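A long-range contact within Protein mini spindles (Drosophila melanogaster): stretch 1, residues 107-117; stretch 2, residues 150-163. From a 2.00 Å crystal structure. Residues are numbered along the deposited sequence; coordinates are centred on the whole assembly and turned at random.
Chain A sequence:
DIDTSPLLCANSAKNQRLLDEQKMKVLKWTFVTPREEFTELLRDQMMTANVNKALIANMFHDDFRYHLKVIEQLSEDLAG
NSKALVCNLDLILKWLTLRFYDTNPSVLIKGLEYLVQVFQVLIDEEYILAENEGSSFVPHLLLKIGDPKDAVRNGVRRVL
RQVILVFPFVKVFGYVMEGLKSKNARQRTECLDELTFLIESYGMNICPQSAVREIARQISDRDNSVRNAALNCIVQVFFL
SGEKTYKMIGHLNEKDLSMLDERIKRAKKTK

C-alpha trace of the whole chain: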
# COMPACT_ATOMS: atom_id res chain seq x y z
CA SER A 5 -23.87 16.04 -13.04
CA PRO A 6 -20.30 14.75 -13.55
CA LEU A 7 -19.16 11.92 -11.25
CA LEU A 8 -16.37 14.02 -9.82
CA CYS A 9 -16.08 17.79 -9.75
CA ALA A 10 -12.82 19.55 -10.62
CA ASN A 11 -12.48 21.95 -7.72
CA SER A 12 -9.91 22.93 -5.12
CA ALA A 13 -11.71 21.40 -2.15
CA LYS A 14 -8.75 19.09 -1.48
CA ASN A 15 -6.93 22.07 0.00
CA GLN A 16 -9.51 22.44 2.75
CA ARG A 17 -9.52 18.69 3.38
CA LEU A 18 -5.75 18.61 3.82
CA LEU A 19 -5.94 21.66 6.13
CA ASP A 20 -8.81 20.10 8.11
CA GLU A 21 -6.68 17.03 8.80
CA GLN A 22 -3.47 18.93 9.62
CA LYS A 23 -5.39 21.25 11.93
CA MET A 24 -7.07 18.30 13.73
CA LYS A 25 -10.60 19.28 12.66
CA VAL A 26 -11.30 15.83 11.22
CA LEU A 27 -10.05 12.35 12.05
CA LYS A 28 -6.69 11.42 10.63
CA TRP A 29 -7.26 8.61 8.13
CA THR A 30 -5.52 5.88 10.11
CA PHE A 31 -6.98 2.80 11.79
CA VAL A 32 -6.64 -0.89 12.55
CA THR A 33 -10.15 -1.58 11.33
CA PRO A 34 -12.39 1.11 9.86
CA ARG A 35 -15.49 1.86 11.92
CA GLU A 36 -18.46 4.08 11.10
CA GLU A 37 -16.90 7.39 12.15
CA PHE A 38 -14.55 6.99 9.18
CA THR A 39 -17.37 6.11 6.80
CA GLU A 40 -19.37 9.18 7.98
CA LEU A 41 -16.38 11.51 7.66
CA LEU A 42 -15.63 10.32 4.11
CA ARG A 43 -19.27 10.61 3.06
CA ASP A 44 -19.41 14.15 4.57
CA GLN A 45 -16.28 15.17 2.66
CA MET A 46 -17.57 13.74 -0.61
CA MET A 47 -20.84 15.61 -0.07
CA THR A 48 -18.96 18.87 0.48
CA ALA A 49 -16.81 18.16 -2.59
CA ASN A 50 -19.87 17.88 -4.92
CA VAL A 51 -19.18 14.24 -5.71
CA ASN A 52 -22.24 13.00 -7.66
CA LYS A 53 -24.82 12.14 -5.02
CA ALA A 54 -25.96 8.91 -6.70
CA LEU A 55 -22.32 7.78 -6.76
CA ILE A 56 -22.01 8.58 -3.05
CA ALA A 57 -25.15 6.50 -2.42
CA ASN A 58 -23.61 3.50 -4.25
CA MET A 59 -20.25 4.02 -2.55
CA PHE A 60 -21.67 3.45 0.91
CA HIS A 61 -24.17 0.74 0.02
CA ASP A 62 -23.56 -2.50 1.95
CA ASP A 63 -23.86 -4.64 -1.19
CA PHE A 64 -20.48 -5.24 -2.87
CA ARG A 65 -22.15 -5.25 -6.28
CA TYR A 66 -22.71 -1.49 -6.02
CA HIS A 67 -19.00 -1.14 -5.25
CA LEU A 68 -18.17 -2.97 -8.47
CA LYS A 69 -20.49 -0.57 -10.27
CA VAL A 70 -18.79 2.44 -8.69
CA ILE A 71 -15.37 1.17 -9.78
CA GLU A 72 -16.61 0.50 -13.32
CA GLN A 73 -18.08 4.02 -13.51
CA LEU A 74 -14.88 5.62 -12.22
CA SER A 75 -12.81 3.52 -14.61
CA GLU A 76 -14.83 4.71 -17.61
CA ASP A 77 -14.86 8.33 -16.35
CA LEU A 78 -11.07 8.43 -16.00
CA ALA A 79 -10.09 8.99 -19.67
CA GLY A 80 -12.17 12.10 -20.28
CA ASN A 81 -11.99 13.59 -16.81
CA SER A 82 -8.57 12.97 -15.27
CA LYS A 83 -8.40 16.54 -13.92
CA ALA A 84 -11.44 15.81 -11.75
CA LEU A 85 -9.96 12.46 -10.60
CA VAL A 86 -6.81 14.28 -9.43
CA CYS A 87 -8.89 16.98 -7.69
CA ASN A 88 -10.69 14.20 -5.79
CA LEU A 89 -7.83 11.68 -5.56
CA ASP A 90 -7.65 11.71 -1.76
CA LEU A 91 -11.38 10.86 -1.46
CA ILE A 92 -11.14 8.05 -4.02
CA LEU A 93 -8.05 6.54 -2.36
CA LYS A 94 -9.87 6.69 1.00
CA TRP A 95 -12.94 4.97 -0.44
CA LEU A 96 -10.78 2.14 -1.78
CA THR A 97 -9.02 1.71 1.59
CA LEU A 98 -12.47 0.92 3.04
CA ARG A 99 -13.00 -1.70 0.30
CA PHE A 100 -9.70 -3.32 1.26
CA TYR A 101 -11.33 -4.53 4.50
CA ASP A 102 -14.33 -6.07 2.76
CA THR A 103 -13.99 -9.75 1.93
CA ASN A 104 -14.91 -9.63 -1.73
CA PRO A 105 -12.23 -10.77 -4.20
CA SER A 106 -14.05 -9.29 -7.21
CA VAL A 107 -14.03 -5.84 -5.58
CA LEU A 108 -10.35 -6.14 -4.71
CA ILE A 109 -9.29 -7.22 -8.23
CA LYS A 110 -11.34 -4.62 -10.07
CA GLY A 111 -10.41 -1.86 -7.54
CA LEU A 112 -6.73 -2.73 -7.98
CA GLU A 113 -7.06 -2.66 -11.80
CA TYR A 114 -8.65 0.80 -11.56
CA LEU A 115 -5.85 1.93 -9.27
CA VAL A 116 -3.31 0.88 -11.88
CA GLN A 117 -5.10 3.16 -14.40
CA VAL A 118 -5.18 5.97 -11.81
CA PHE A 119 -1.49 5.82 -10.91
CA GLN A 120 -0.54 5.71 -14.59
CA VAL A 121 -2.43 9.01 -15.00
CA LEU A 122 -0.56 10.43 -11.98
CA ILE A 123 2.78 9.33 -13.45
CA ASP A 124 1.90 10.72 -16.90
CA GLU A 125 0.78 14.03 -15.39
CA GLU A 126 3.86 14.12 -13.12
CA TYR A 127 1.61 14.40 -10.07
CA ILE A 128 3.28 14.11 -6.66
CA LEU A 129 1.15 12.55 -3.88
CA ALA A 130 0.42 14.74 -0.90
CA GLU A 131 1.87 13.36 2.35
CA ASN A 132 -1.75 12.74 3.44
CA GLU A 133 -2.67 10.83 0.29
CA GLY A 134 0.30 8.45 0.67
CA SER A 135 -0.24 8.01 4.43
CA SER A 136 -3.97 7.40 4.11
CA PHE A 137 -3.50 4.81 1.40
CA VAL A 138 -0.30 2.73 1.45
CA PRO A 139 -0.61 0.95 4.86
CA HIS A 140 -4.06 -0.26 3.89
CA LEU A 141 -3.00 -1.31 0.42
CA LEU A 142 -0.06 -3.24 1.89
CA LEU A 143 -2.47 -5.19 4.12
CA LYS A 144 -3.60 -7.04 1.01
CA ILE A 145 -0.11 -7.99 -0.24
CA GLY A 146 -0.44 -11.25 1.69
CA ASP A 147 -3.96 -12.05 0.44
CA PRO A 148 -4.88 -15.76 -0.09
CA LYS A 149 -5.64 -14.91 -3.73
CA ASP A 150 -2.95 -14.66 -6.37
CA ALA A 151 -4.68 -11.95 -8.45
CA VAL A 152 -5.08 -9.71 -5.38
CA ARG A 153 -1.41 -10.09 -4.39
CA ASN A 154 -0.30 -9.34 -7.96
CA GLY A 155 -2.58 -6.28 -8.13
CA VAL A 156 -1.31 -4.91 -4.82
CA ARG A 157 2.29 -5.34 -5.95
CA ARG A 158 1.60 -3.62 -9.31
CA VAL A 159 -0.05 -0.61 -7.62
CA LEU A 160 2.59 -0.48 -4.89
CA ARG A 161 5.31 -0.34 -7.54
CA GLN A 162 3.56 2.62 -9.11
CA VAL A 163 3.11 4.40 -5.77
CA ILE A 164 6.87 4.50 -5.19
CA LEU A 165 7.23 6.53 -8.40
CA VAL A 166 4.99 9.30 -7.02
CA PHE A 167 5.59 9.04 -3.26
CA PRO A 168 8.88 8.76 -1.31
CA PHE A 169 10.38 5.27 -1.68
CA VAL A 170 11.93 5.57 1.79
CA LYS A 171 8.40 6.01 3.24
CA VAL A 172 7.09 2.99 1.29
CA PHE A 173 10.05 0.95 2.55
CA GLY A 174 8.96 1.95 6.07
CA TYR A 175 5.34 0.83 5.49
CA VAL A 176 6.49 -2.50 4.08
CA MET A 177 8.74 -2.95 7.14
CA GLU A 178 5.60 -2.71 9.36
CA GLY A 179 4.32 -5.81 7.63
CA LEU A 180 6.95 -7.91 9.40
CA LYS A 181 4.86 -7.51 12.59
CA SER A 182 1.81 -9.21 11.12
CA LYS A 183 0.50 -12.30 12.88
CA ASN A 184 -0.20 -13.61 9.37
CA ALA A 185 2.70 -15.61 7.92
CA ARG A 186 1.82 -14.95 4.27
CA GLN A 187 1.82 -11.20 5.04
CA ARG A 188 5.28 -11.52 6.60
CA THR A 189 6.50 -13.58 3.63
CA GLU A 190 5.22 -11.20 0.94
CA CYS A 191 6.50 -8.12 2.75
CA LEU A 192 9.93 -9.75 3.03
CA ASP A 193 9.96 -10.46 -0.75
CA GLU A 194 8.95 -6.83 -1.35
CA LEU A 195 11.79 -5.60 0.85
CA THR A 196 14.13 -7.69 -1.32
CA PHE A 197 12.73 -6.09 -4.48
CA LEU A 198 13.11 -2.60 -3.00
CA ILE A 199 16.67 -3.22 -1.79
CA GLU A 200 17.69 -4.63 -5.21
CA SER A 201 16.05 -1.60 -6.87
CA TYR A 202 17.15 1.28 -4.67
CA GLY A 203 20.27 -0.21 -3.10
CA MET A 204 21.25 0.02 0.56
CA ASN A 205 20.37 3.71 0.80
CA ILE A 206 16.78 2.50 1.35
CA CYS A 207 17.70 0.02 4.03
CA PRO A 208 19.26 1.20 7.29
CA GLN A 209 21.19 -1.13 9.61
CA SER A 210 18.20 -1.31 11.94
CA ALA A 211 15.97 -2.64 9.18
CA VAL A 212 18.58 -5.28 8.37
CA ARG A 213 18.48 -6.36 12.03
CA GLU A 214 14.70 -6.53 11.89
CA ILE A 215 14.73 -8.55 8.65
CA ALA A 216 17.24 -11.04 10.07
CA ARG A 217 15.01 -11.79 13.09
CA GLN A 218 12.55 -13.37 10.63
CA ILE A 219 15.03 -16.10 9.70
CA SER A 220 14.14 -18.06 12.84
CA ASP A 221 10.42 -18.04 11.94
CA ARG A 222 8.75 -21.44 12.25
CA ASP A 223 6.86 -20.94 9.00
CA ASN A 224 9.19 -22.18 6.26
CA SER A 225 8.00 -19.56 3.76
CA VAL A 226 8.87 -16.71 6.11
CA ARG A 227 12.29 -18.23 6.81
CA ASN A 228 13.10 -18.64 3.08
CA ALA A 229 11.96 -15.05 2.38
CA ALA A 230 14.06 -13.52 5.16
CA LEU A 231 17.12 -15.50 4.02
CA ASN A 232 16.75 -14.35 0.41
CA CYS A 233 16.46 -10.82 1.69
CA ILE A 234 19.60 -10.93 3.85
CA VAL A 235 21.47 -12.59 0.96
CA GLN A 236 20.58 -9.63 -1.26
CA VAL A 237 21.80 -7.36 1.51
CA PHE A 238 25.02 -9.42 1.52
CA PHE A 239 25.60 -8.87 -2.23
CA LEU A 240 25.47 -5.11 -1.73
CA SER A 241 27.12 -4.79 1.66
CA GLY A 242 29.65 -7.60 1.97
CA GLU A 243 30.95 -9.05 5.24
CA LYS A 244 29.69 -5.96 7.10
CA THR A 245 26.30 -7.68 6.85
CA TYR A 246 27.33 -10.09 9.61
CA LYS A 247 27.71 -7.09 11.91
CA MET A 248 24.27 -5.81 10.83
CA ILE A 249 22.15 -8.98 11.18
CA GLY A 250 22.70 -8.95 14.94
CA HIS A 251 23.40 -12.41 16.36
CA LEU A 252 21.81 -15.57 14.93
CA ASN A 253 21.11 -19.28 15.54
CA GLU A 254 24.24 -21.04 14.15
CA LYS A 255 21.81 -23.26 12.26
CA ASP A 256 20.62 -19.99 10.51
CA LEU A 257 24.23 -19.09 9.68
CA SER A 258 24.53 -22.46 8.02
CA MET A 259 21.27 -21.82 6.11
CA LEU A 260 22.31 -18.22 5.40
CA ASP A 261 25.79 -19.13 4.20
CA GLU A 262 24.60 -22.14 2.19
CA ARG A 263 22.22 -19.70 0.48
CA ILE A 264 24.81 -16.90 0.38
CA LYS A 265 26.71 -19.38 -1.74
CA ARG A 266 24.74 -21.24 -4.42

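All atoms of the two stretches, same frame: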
# COMPACT_ATOMS: atom_id res chain seq x y z
N VAL A 107 -14.19 -7.27 -5.85
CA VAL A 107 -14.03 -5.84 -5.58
C VAL A 107 -12.55 -5.50 -5.47
O VAL A 107 -12.08 -4.48 -5.98
CB VAL A 107 -14.79 -5.41 -4.29
CG1 VAL A 107 -14.44 -3.99 -3.92
CG2 VAL A 107 -16.30 -5.55 -4.49
N LEU A 108 -11.78 -6.39 -4.83
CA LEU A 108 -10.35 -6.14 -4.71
C LEU A 108 -9.67 -6.13 -6.09
O LEU A 108 -8.91 -5.22 -6.40
CB LEU A 108 -9.71 -7.16 -3.77
CG LEU A 108 -10.22 -7.17 -2.33
CD1 LEU A 108 -9.62 -8.35 -1.55
CD2 LEU A 108 -9.91 -5.88 -1.64
N ILE A 109 -9.97 -7.12 -6.93
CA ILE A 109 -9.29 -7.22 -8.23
C ILE A 109 -9.64 -6.06 -9.16
O ILE A 109 -8.77 -5.49 -9.83
CB ILE A 109 -9.61 -8.56 -8.94
CG1 ILE A 109 -8.85 -9.71 -8.26
CG2 ILE A 109 -9.20 -8.49 -10.42
CD1 ILE A 109 -9.50 -11.09 -8.43
N LYS A 110 -10.91 -5.73 -9.23
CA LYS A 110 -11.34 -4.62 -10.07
C LYS A 110 -10.88 -3.26 -9.49
O LYS A 110 -10.48 -2.39 -10.24
CB LYS A 110 -12.86 -4.65 -10.25
CG LYS A 110 -13.37 -5.92 -10.96
CD LYS A 110 -12.69 -6.11 -12.32
CE LYS A 110 -13.36 -5.26 -13.39
NZ LYS A 110 -12.68 -5.44 -14.72
N GLY A 111 -10.94 -3.09 -8.16
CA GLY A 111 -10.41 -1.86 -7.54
C GLY A 111 -8.91 -1.69 -7.80
O GLY A 111 -8.42 -0.60 -8.11
N LEU A 112 -8.17 -2.78 -7.69
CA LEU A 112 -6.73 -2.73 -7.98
C LEU A 112 -6.46 -2.42 -9.45
O LEU A 112 -5.58 -1.65 -9.73
CB LEU A 112 -6.05 -4.04 -7.55
CG LEU A 112 -5.95 -4.16 -6.03
CD1 LEU A 112 -5.69 -5.60 -5.57
CD2 LEU A 112 -4.89 -3.20 -5.49
N GLU A 113 -7.20 -3.01 -10.38
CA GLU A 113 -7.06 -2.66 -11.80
C GLU A 113 -7.29 -1.17 -12.05
O GLU A 113 -6.56 -0.55 -12.81
CB GLU A 113 -8.06 -3.41 -12.68
CG GLU A 113 -7.63 -4.75 -13.22
CD GLU A 113 -8.71 -5.34 -14.12
OE1 GLU A 113 -9.47 -4.55 -14.73
OE2 GLU A 113 -8.81 -6.58 -14.20
N TYR A 114 -8.36 -0.64 -11.47
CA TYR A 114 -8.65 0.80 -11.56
C TYR A 114 -7.47 1.61 -11.05
O TYR A 114 -7.01 2.54 -11.70
CB TYR A 114 -9.91 1.14 -10.77
CG TYR A 114 -10.18 2.64 -10.62
CD1 TYR A 114 -10.30 3.47 -11.74
CD2 TYR A 114 -10.32 3.23 -9.36
CE1 TYR A 114 -10.56 4.83 -11.60
CE2 TYR A 114 -10.58 4.59 -9.22
CZ TYR A 114 -10.70 5.38 -10.34
OH TYR A 114 -10.94 6.74 -10.19
N LEU A 115 -6.98 1.23 -9.88
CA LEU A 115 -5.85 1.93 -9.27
C LEU A 115 -4.63 1.98 -10.17
O LEU A 115 -3.91 2.98 -10.18
CB LEU A 115 -5.48 1.28 -7.93
CG LEU A 115 -6.39 1.73 -6.79
CD1 LEU A 115 -6.27 0.76 -5.64
CD2 LEU A 115 -5.99 3.16 -6.34
N VAL A 116 -4.39 0.88 -10.91
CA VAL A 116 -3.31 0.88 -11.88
C VAL A 116 -3.55 1.96 -12.92
O VAL A 116 -2.62 2.68 -13.26
CB VAL A 116 -3.14 -0.51 -12.56
CG1 VAL A 116 -2.15 -0.43 -13.72
CG2 VAL A 116 -2.65 -1.53 -11.53
N GLN A 117 -4.79 2.10 -13.42
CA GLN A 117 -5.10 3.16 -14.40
C GLN A 117 -4.91 4.55 -13.78
O GLN A 117 -4.39 5.47 -14.42
CB GLN A 117 -6.54 3.06 -14.93
CG GLN A 117 -7.06 1.72 -15.46
CD GLN A 117 -8.59 1.78 -15.63
OE1 GLN A 117 -9.35 1.06 -14.96
NE2 GLN A 117 -9.04 2.69 -16.50
N ASP A 150 -4.01 -15.06 -5.46
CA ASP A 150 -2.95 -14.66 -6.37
C ASP A 150 -3.22 -13.33 -7.11
O ASP A 150 -2.34 -12.47 -7.20
CB ASP A 150 -2.74 -15.77 -7.40
CG ASP A 150 -1.56 -15.53 -8.27
OD1 ASP A 150 -0.47 -16.03 -7.92
OD2 ASP A 150 -1.71 -14.85 -9.30
N ALA A 151 -4.42 -13.15 -7.64
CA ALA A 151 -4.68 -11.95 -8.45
C ALA A 151 -4.69 -10.68 -7.58
O ALA A 151 -4.29 -9.61 -8.04
CB ALA A 151 -5.98 -12.08 -9.20
N VAL A 152 -5.13 -10.82 -6.33
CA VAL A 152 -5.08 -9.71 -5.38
C VAL A 152 -3.63 -9.34 -5.05
O VAL A 152 -3.25 -8.17 -5.13
CB VAL A 152 -5.82 -10.03 -4.07
CG1 VAL A 152 -5.67 -8.88 -3.08
CG2 VAL A 152 -7.31 -10.28 -4.35
N ARG A 153 -2.81 -10.34 -4.70
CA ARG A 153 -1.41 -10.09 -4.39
C ARG A 153 -0.69 -9.44 -5.57
O ARG A 153 0.06 -8.46 -5.40
CB ARG A 153 -0.69 -11.39 -4.00
CG ARG A 153 -1.28 -12.09 -2.79
CD ARG A 153 -0.29 -13.12 -2.22
NE ARG A 153 0.04 -14.13 -3.22
CZ ARG A 153 -0.66 -15.25 -3.40
NH1 ARG A 153 -1.72 -15.50 -2.64
NH2 ARG A 153 -0.30 -16.12 -4.34
N ASN A 154 -0.93 -9.95 -6.78
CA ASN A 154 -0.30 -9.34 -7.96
C ASN A 154 -0.75 -7.88 -8.19
O ASN A 154 0.04 -7.04 -8.63
CB ASN A 154 -0.57 -10.17 -9.21
CG ASN A 154 0.35 -11.38 -9.31
OD1 ASN A 154 1.39 -11.42 -8.65
ND2 ASN A 154 -0.03 -12.37 -10.12
N GLY A 155 -2.01 -7.61 -7.90
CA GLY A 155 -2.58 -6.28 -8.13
C GLY A 155 -1.98 -5.30 -7.15
O GLY A 155 -1.59 -4.20 -7.51
N VAL A 156 -1.93 -5.70 -5.88
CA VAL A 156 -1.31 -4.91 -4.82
C VAL A 156 0.13 -4.56 -5.17
O VAL A 156 0.54 -3.40 -5.07
CB VAL A 156 -1.37 -5.65 -3.48
CG1 VAL A 156 -0.56 -4.92 -2.40
CG2 VAL A 156 -2.83 -5.86 -3.06
N ARG A 157 0.90 -5.56 -5.58
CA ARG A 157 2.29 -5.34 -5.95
C ARG A 157 2.40 -4.34 -7.12
O ARG A 157 3.27 -3.46 -7.12
CB ARG A 157 2.95 -6.70 -6.29
CG ARG A 157 4.48 -6.72 -6.41
CD ARG A 157 5.06 -8.01 -5.72
NE ARG A 157 4.22 -9.17 -6.00
CZ ARG A 157 3.93 -10.11 -5.11
NH1 ARG A 157 4.44 -10.06 -3.89
NH2 ARG A 157 3.14 -11.12 -5.47
N ARG A 158 1.54 -4.48 -8.12
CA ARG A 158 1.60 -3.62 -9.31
C ARG A 158 1.33 -2.15 -8.93
O ARG A 158 2.06 -1.22 -9.34
CB ARG A 158 0.59 -4.11 -10.35
CG ARG A 158 0.45 -3.24 -11.59
CD ARG A 158 1.49 -3.52 -12.67
NE ARG A 158 1.14 -2.88 -13.94
CZ ARG A 158 1.50 -1.64 -14.28
NH1 ARG A 158 2.22 -0.89 -13.46
NH2 ARG A 158 1.13 -1.14 -15.46
N VAL A 159 0.28 -1.95 -8.14
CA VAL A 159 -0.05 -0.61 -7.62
C VAL A 159 1.06 -0.10 -6.72
O VAL A 159 1.49 1.03 -6.85
CB VAL A 159 -1.40 -0.65 -6.83
CG1 VAL A 159 -1.69 0.72 -6.12
CG2 VAL A 159 -2.55 -1.05 -7.75
N LEU A 160 1.54 -0.93 -5.79
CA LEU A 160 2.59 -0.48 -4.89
C LEU A 160 3.82 -0.01 -5.68
O LEU A 160 4.48 1.00 -5.33
CB LEU A 160 2.98 -1.58 -3.90
CG LEU A 160 3.91 -1.14 -2.76
CD1 LEU A 160 3.16 -0.32 -1.69
CD2 LEU A 160 4.59 -2.33 -2.11
N ARG A 161 4.10 -0.68 -6.78
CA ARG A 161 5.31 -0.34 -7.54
C ARG A 161 5.10 0.85 -8.46
O ARG A 161 6.06 1.37 -9.03
CB ARG A 161 5.80 -1.56 -8.30
CG ARG A 161 6.39 -2.57 -7.32
CD ARG A 161 6.78 -3.88 -8.00
NE ARG A 161 7.18 -4.86 -7.00
CZ ARG A 161 7.72 -6.04 -7.28
NH1 ARG A 161 7.96 -6.37 -8.55
NH2 ARG A 161 8.04 -6.87 -6.30
N GLN A 162 3.85 1.31 -8.55
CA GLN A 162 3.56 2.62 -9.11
C GLN A 162 3.62 3.71 -8.05
O GLN A 162 4.07 4.80 -8.32
CB GLN A 162 2.18 2.63 -9.75
CG GLN A 162 2.04 1.75 -10.97
CD GLN A 162 0.63 1.75 -11.44
OE1 GLN A 162 -0.29 1.34 -10.70
NE2 GLN A 162 0.41 2.26 -12.65
N VAL A 163 3.12 3.42 -6.85
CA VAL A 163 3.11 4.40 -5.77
C VAL A 163 4.51 4.95 -5.50
O VAL A 163 4.69 6.16 -5.30
CB VAL A 163 2.54 3.81 -4.47
CG1 VAL A 163 2.69 4.80 -3.32
CG2 VAL A 163 1.05 3.46 -4.67

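Residues 107-117 and 150-163 are both helical, and the two segments run in nearly the same direction, with an angle of 22° between their axes and a closest approach of 9.1 Å. The small angle keeps the helices in contact over several turns, so that Ile-109, Leu-112 and Val-116 lie beside Val-152, Gly-155 and Val-159, with CA-CA distances of 5.5 to 5.7 Å. Together the segments bury 523 Å², most of it between apolar side chains.

Leu-112 lies at the centre of the contact. The CA-to-CB bond of Leu-112 points toward the second helix, and its side chain, with chi1 in the m and chi2 in the t well, fits as a knob into a hole formed by Val-152, Gly-155, Val-156 and Val-159. CD1 of Leu-112 lies 3.8 Å from Val-156 CG2 and 3.6 Å from the carbonyl oxygen of Val-152, while Leu-112 CD2 is 3.9 Å from Val-159 CG2. The knob therefore packs against backbone as well as side chains. Gly-155 makes this possible: Leu-112 CD2 comes within 4.0 Å of Gly-155 C, and a CB at position 155 would fall only 3.0 Å from Leu-112 CD1, a clash.

Val-116, one helical turn further along, loses slightly more surface to the contact, 88 Å² against 85 Å² for Leu-112. Its CB is directed sideways, yet Val-116 CG2 reaches both Val-159 CG2, at 3.8 Å, and the aliphatic part of Arg-158, at 3.5 Å from CG. The other methyl, Val-116 CG1, lies over one face of the Arg-158 guanidinium, so the arginine covers the valine with both its hydrocarbon stem and its planar head. The backbone of Val-116 supplies the single hydrogen bond between the segments: Gln-162 NE2 donates to Val-116 O over 3.1 Å, with a nearly straight N-H...O angle of 166°. The same amide leaves Gln-162 OE1 buried without a partner in the model, 3.8 Å from Val-116 CG2.

Val-159 joins these two centres from the opposing helix. Besides meeting Leu-112 and Val-116, its CG2 packs 3.7 Å from Leu-115 CB, which places this one methyl among three residues of the first helix. Val-152 plays a similar part toward the N-terminal end, where its CG2 lies 4.0 Å from Leu-108 CB and its CG1 4.1 Å from Leu-112 CD1. Beyond it, the CA-to-CB bond of the more exposed Ile-109 points sideways, but the end of its side chain comes nearer the second helix, with Ile-109 CD1 3.7 Å from Ala-151 CB.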